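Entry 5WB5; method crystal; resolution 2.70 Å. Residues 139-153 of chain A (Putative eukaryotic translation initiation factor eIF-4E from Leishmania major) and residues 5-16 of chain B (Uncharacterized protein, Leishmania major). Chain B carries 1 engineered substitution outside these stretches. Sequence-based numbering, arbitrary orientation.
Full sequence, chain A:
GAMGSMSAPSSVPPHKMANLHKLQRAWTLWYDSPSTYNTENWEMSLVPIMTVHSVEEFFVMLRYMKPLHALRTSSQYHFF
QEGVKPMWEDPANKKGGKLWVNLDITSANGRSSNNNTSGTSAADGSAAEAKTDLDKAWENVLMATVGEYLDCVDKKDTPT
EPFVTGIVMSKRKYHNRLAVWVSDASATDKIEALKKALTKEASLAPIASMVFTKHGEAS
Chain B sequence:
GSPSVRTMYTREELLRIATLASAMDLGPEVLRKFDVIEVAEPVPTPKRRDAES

Chain A (139-153) ENVLMATVGEYLDCV
Chain B, residues 5-16: VRTMYTREELLR

What fills the apolar centre? Leu B14 (chi1 m, chi2 t), one turn into its helix, points toward chain A; its CD1 lies 3.7 Å from Met A143 CB and 3.9 Å from Tyr A149 CE1, at the ring's edge (Tyr A149 chi1 p, chi2 -84°). Met A143 (m, t, m) brings SD to 3.8 Å from Leu B15 CD2. Met A143 and Leu B14 are buried, apolar side chains suiting a place closed to water; the stretches cover 706 Å², both sides summed.

How do the backbones meet? The chain A helix, entering from before Glu A139, and the chain B helix, running on past Arg B16, cross at 97°, axes 10.2 Å apart. Met A143 CA lies 6.6 Å from Arg B11 CA, Gly A147 CA 4.6 Å from extended Tyr B9 CA. Tyr B9 N donates to Gly A147 O at 3.1 Å (174°). A CB on Gly A147 would meet Tyr A149 CE1 at 2.6 Å. Glu A148 (phi/psi 67/21) leaves helical conformation in a Schellman motif; Thr B10 OG1 caps chain B's helix, accepting from Glu B13 N at 3.1 Å.

What secures the polar edge? Arg B11 (t, t, t, chi4 -77°) donates NE to Asn A140 (m) OD1 at 2.9 Å. Extended Arg B6 (p, t, t) makes salt bridges from NH2 to Asp A151 (p) OD1, 3.2 Å, and from NH1 to Glu A148 (m, m) OE1, 3.1 Å, the latter over a guanidinium face and purely electrostatic.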

# COMPACT_ATOMS: atom_id res chain seq x y z
N GLU A 139 -6.69 -2.49 3.51
CA GLU A 139 -6.34 -1.93 4.81
C GLU A 139 -5.54 -2.93 5.65
O GLU A 139 -4.57 -2.55 6.32
CB GLU A 139 -7.60 -1.49 5.55
CG GLU A 139 -8.34 -0.33 4.89
CD GLU A 139 -9.66 0.01 5.58
OE1 GLU A 139 -10.06 -0.73 6.50
OE2 GLU A 139 -10.28 1.03 5.21
N ASN A 140 -5.95 -4.20 5.63
CA ASN A 140 -5.23 -5.21 6.41
C ASN A 140 -3.79 -5.34 5.94
O ASN A 140 -2.87 -5.43 6.76
CB ASN A 140 -5.95 -6.55 6.31
CG ASN A 140 -7.24 -6.58 7.11
OD1 ASN A 140 -7.45 -5.77 8.02
ND2 ASN A 140 -8.11 -7.52 6.79
N VAL A 141 -3.57 -5.35 4.62
CA VAL A 141 -2.21 -5.50 4.11
C VAL A 141 -1.39 -4.25 4.41
O VAL A 141 -0.19 -4.34 4.72
CB VAL A 141 -2.23 -5.81 2.60
CG1 VAL A 141 -0.82 -5.89 2.05
CG2 VAL A 141 -2.96 -7.12 2.36
N LEU A 142 -2.01 -3.07 4.34
CA LEU A 142 -1.28 -1.86 4.70
C LEU A 142 -0.88 -1.87 6.17
O LEU A 142 0.26 -1.51 6.52
CB LEU A 142 -2.13 -0.63 4.38
CG LEU A 142 -2.02 -0.11 2.95
CD1 LEU A 142 -3.19 0.81 2.62
CD2 LEU A 142 -0.69 0.63 2.77
N MET A 143 -1.80 -2.29 7.05
CA MET A 143 -1.49 -2.35 8.47
C MET A 143 -0.40 -3.38 8.75
O MET A 143 0.45 -3.16 9.61
CB MET A 143 -2.75 -2.68 9.27
CG MET A 143 -3.77 -1.56 9.34
SD MET A 143 -5.17 -1.92 10.41
CE MET A 143 -5.86 -3.34 9.57
N ALA A 144 -0.43 -4.51 8.04
CA ALA A 144 0.63 -5.50 8.19
C ALA A 144 1.97 -4.95 7.71
O ALA A 144 3.02 -5.26 8.28
CB ALA A 144 0.27 -6.77 7.44
N THR A 145 1.94 -4.13 6.66
CA THR A 145 3.17 -3.53 6.17
C THR A 145 3.77 -2.61 7.22
O THR A 145 4.92 -2.79 7.64
CB THR A 145 2.91 -2.77 4.87
OG1 THR A 145 2.28 -3.64 3.92
CG2 THR A 145 4.21 -2.23 4.27
N VAL A 146 2.99 -1.62 7.67
CA VAL A 146 3.54 -0.64 8.61
C VAL A 146 3.87 -1.29 9.94
O VAL A 146 4.87 -0.93 10.59
CB VAL A 146 2.57 0.55 8.78
CG1 VAL A 146 2.44 1.32 7.48
CG2 VAL A 146 1.21 0.09 9.29
N GLY A 147 3.06 -2.26 10.38
CA GLY A 147 3.29 -2.95 11.62
C GLY A 147 4.38 -3.99 11.59
O GLY A 147 4.70 -4.57 12.63
N GLU A 148 4.96 -4.25 10.42
CA GLU A 148 6.11 -5.13 10.27
C GLU A 148 5.80 -6.59 10.59
O GLU A 148 6.71 -7.36 10.89
CB GLU A 148 7.29 -4.66 11.13
CG GLU A 148 7.84 -3.30 10.75
CD GLU A 148 8.51 -3.31 9.39
OE1 GLU A 148 8.83 -4.40 8.88
OE2 GLU A 148 8.71 -2.21 8.83
N TYR A 149 4.53 -6.99 10.54
CA TYR A 149 4.17 -8.40 10.65
C TYR A 149 3.77 -8.99 9.30
O TYR A 149 3.03 -9.99 9.26
CB TYR A 149 3.07 -8.61 11.69
CG TYR A 149 1.81 -7.79 11.52
CD1 TYR A 149 1.73 -6.50 12.01
CD2 TYR A 149 0.67 -8.33 10.92
CE1 TYR A 149 0.58 -5.75 11.89
CE2 TYR A 149 -0.49 -7.59 10.80
CZ TYR A 149 -0.54 -6.30 11.29
OH TYR A 149 -1.68 -5.54 11.17
N LEU A 150 4.24 -8.40 8.21
CA LEU A 150 4.15 -9.06 6.91
C LEU A 150 5.29 -10.06 6.73
O LEU A 150 5.15 -11.03 5.98
CB LEU A 150 4.16 -8.01 5.79
CG LEU A 150 3.54 -8.38 4.44
CD1 LEU A 150 2.09 -8.81 4.58
CD2 LEU A 150 3.64 -7.20 3.50
N ASP A 151 6.41 -9.84 7.43
CA ASP A 151 7.47 -10.84 7.55
C ASP A 151 7.96 -10.78 8.99
O ASP A 151 8.63 -9.82 9.38
CB ASP A 151 8.61 -10.57 6.57
CG ASP A 151 9.20 -9.19 6.72
OD1 ASP A 151 8.44 -8.25 7.02
OD2 ASP A 151 10.43 -9.04 6.54
N CYS A 152 7.63 -11.80 9.78
CA CYS A 152 7.88 -11.78 11.22
C CYS A 152 9.25 -12.33 11.60
O CYS A 152 9.51 -12.54 12.79
CB CYS A 152 6.80 -12.59 11.95
SG CYS A 152 6.99 -14.38 11.80
N VAL A 153 10.14 -12.55 10.63
CA VAL A 153 11.47 -13.09 10.87
C VAL A 153 11.46 -14.17 11.95
O VAL A 153 10.49 -14.93 12.07
CB VAL A 153 12.48 -11.97 11.24
CG1 VAL A 153 12.49 -10.89 10.17
CG2 VAL A 153 12.18 -11.37 12.61
N VAL B 5 13.69 -8.66 16.54
CA VAL B 5 13.95 -7.56 17.47
C VAL B 5 13.88 -6.23 16.72
O VAL B 5 14.90 -5.66 16.33
CB VAL B 5 15.32 -7.74 18.16
CG1 VAL B 5 15.59 -6.60 19.14
CG2 VAL B 5 15.39 -9.08 18.87
N ARG B 6 12.66 -5.73 16.53
CA ARG B 6 12.45 -4.46 15.85
C ARG B 6 11.08 -3.93 16.25
O ARG B 6 10.27 -4.62 16.88
CB ARG B 6 12.55 -4.61 14.33
CG ARG B 6 11.57 -5.60 13.73
CD ARG B 6 11.72 -5.68 12.21
NE ARG B 6 10.75 -6.59 11.61
CZ ARG B 6 10.60 -6.77 10.30
NH1 ARG B 6 11.35 -6.10 9.44
NH2 ARG B 6 9.69 -7.63 9.85
N THR B 7 10.82 -2.67 15.88
CA THR B 7 9.57 -2.01 16.23
C THR B 7 8.42 -2.70 15.51
O THR B 7 8.25 -2.55 14.30
CB THR B 7 9.63 -0.53 15.86
OG1 THR B 7 10.75 0.09 16.52
CG2 THR B 7 8.35 0.19 16.26
N MET B 8 7.63 -3.47 16.26
CA MET B 8 6.51 -4.21 15.71
C MET B 8 5.21 -3.81 16.39
O MET B 8 5.19 -3.45 17.57
CB MET B 8 6.71 -5.73 15.86
CG MET B 8 7.76 -6.32 14.94
SD MET B 8 7.71 -8.13 14.94
CE MET B 8 8.97 -8.53 13.74
N TYR B 9 4.12 -3.89 15.63
CA TYR B 9 2.78 -3.67 16.14
C TYR B 9 1.88 -4.79 15.64
O TYR B 9 2.11 -5.36 14.57
CB TYR B 9 2.20 -2.32 15.70
CG TYR B 9 2.94 -1.11 16.23
CD1 TYR B 9 3.99 -0.55 15.52
CD2 TYR B 9 2.59 -0.53 17.44
CE1 TYR B 9 4.67 0.55 15.99
CE2 TYR B 9 3.26 0.57 17.93
CZ TYR B 9 4.31 1.11 17.20
OH TYR B 9 4.99 2.21 17.66
N THR B 10 0.85 -5.10 16.41
CA THR B 10 -0.19 -6.03 15.99
C THR B 10 -1.35 -5.25 15.40
O THR B 10 -1.49 -4.04 15.60
CB THR B 10 -0.68 -6.88 17.17
OG1 THR B 10 -1.35 -6.05 18.13
CG2 THR B 10 0.49 -7.60 17.85
N ARG B 11 -2.19 -5.96 14.65
CA ARG B 11 -3.34 -5.32 14.03
C ARG B 11 -4.23 -4.66 15.08
O ARG B 11 -4.66 -3.51 14.92
CB ARG B 11 -4.13 -6.35 13.21
CG ARG B 11 -5.22 -5.75 12.35
CD ARG B 11 -5.96 -6.84 11.58
NE ARG B 11 -7.14 -6.30 10.89
CZ ARG B 11 -8.29 -6.02 11.50
NH1 ARG B 11 -8.43 -6.21 12.80
NH2 ARG B 11 -9.30 -5.54 10.79
N GLU B 12 -4.49 -5.37 16.18
CA GLU B 12 -5.34 -4.83 17.24
C GLU B 12 -4.69 -3.63 17.92
O GLU B 12 -5.37 -2.66 18.27
CB GLU B 12 -5.67 -5.91 18.26
CG GLU B 12 -6.58 -7.01 17.74
CD GLU B 12 -5.93 -7.90 16.70
OE1 GLU B 12 -4.69 -7.85 16.57
OE2 GLU B 12 -6.65 -8.64 16.01
N GLU B 13 -3.37 -3.67 18.10
CA GLU B 13 -2.65 -2.53 18.65
C GLU B 13 -2.76 -1.32 17.73
O GLU B 13 -2.97 -0.19 18.19
CB GLU B 13 -1.19 -2.90 18.89
CG GLU B 13 -0.40 -1.90 19.71
CD GLU B 13 0.90 -2.47 20.26
OE1 GLU B 13 1.29 -3.58 19.83
OE2 GLU B 13 1.53 -1.82 21.11
N LEU B 14 -2.62 -1.53 16.42
CA LEU B 14 -2.77 -0.43 15.47
C LEU B 14 -4.19 0.13 15.52
O LEU B 14 -4.38 1.35 15.48
CB LEU B 14 -2.44 -0.92 14.05
CG LEU B 14 -1.03 -1.45 13.82
CD1 LEU B 14 -0.95 -2.20 12.50
CD2 LEU B 14 -0.01 -0.33 13.87
N LEU B 15 -5.19 -0.75 15.60
CA LEU B 15 -6.57 -0.28 15.64
C LEU B 15 -6.86 0.48 16.93
O LEU B 15 -7.70 1.38 16.94
CB LEU B 15 -7.53 -1.46 15.48
CG LEU B 15 -7.50 -2.18 14.13
CD1 LEU B 15 -8.46 -3.34 14.14
CD2 LEU B 15 -7.83 -1.24 12.98
N ARG B 16 -6.18 0.12 18.02
CA ARG B 16 -6.30 0.91 19.24
C ARG B 16 -5.66 2.28 19.07
O ARG B 16 -6.27 3.30 19.43
CB ARG B 16 -5.66 0.16 20.41
CG ARG B 16 -6.47 -1.03 20.91
CD ARG B 16 -6.02 -1.48 22.30
NE ARG B 16 -4.73 -2.16 22.29
CZ ARG B 16 -4.57 -3.48 22.15
NH1 ARG B 16 -5.62 -4.28 22.01
NH2 ARG B 16 -3.35 -4.00 22.16